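Local coordinates for microtubule-associated protein 1A/1B, light chain 3 (Trypanosoma brucei brucei, PDB 3W1Y) that belongs to the ubiquitin-like ATG8 family of autophagy proteins and probably acts on membranes through a covalent link to a phospholipid, at residues 31-36 against 69-74. Numbering follows the deposited sequence.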
# COMPACT_ATOMS: atom_id res chain seq x y z
N PRO A 31 -4.38 19.96 17.50
CA PRO A 31 -5.82 19.57 17.56
C PRO A 31 -6.38 19.07 16.22
O PRO A 31 -7.48 18.53 16.17
CB PRO A 31 -6.52 20.86 18.00
CG PRO A 31 -5.55 22.02 17.48
CD PRO A 31 -4.16 21.44 17.57
N LYS A 32 -5.63 19.25 15.13
CA LYS A 32 -6.04 18.74 13.82
C LYS A 32 -5.19 17.51 13.40
O LYS A 32 -5.22 17.10 12.25
CB LYS A 32 -5.96 19.87 12.78
CG LYS A 32 -7.00 21.00 13.00
CD LYS A 32 -6.89 22.11 11.92
CE LYS A 32 -7.86 23.25 12.26
NZ LYS A 32 -8.01 24.25 11.15
N HIS A 33 -4.43 16.95 14.33
CA HIS A 33 -3.65 15.77 14.05
C HIS A 33 -4.20 14.53 14.76
O HIS A 33 -4.82 14.61 15.81
CB HIS A 33 -2.15 15.98 14.33
CG HIS A 33 -1.50 16.98 13.41
ND1 HIS A 33 -0.40 16.68 12.63
CD2 HIS A 33 -1.82 18.26 13.12
CE1 HIS A 33 -0.06 17.73 11.91
NE2 HIS A 33 -0.92 18.71 12.18
N ILE A 34 -3.94 13.38 14.16
CA ILE A 34 -4.45 12.10 14.62
C ILE A 34 -3.27 11.33 15.21
O ILE A 34 -2.29 11.07 14.52
CB ILE A 34 -5.09 11.33 13.42
CG1 ILE A 34 -6.12 12.21 12.67
CG2 ILE A 34 -5.63 9.92 13.87
CD1 ILE A 34 -7.33 12.75 13.56
N PRO A 35 -3.36 10.98 16.51
CA PRO A 35 -2.36 10.07 17.10
C PRO A 35 -2.65 8.61 16.78
O PRO A 35 -3.74 8.11 17.04
CB PRO A 35 -2.43 10.36 18.60
CG PRO A 35 -3.84 10.92 18.81
CD PRO A 35 -4.35 11.47 17.50
N ILE A 36 -1.64 7.93 16.25
CA ILE A 36 -1.77 6.61 15.70
C ILE A 36 -0.75 5.69 16.37
O ILE A 36 0.43 6.02 16.48
CB ILE A 36 -1.56 6.63 14.17
CG1 ILE A 36 -2.52 7.62 13.51
CG2 ILE A 36 -1.68 5.20 13.55
CD1 ILE A 36 -2.19 7.91 12.03
N LYS A 69 4.51 4.91 16.54
CA LYS A 69 3.52 5.94 16.74
C LYS A 69 3.68 7.00 15.68
O LYS A 69 4.79 7.29 15.24
CB LYS A 69 3.72 6.62 18.07
CG LYS A 69 3.52 5.75 19.28
CD LYS A 69 4.12 6.49 20.45
CE LYS A 69 3.72 5.87 21.72
NZ LYS A 69 4.52 6.45 22.83
N PHE A 70 2.57 7.59 15.27
CA PHE A 70 2.58 8.66 14.28
C PHE A 70 1.64 9.73 14.80
O PHE A 70 0.77 9.44 15.57
CB PHE A 70 2.09 8.14 12.90
CG PHE A 70 3.00 7.12 12.28
CD1 PHE A 70 2.95 5.79 12.67
CD2 PHE A 70 3.94 7.49 11.33
CE1 PHE A 70 3.82 4.83 12.11
CE2 PHE A 70 4.80 6.54 10.77
CZ PHE A 70 4.73 5.21 11.16
N LEU A 71 1.84 10.96 14.34
CA LEU A 71 0.93 12.05 14.58
C LEU A 71 0.69 12.72 13.23
O LEU A 71 1.51 13.49 12.74
CB LEU A 71 1.54 13.01 15.61
CG LEU A 71 0.66 14.14 16.13
CD1 LEU A 71 -0.64 13.62 16.74
CD2 LEU A 71 1.45 15.02 17.15
N LEU A 72 -0.43 12.41 12.58
CA LEU A 72 -0.59 12.82 11.19
C LEU A 72 -1.78 13.73 11.01
O LEU A 72 -2.75 13.65 11.79
CB LEU A 72 -0.67 11.59 10.28
CG LEU A 72 0.58 10.70 10.20
CD1 LEU A 72 0.37 9.53 9.24
CD2 LEU A 72 1.86 11.51 9.79
N PRO A 73 -1.74 14.60 9.98
CA PRO A 73 -2.90 15.50 9.76
C PRO A 73 -4.24 14.75 9.58
O PRO A 73 -4.27 13.66 8.97
CB PRO A 73 -2.51 16.29 8.49
CG PRO A 73 -0.99 16.20 8.39
CD PRO A 73 -0.67 14.80 8.97
N GLU A 74 -5.32 15.32 10.10
CA GLU A 74 -6.66 14.73 9.95
C GLU A 74 -7.06 14.63 8.47
O GLU A 74 -7.86 13.75 8.10
CB GLU A 74 -7.71 15.52 10.74
CG GLU A 74 -7.80 17.03 10.42
CD GLU A 74 -8.82 17.80 11.28
OE1 GLU A 74 -9.36 17.24 12.28
OE2 GLU A 74 -9.08 18.98 10.97
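Leu72 O is gripped from residues 31-36 by two donors of unequal strength: Ile34 N binds it at 2.7 Å in a nearly straight bond, and His33 CA adds a C-H...O contact at 3.2 Å. Leu72 N returns a bond to Ile34 O, and Ile36 and Phe70 exchange the same two bonds along this antiparallel pair. Beyond the strand end, Glu74 N donates to Lys32 O at 2.8 Å, lying in the carbonyl plane. The side chains of these two residues cross obliquely, Glu74 OE2 lying 3.5 Å from Lys32 CG but 5.4 Å from Lys32 NZ.

Side chains of 34-36 and 70-72 alternate between the two faces of the ladder. On one, Ile36 CD1 meets Leu72 CD1 at 4.1 Å, at about a right angle; on the other, Leu71 CD1, placed by chi2 (57°), lies 4.2 Å from Pro35 CB. The His33 and Pro73 side chains diverge, yet Pro73 CA sits over one face of the His33 ring in a CH-pi contact.

In this ubiquitin-like fold, strand 33-40 backs 68-73, an outermost strand whose counterpart in ATG8 relatives pairs with the short interacting motif of partner proteins. Ile34, Ile36 and Leu72 pack on Leu112 of helix 112-119, Phe70 meets Phe81 of helix 78-88 edge-to-face, and Lys69 NZ forms a salt bridge with Glu22 of helix 16-29.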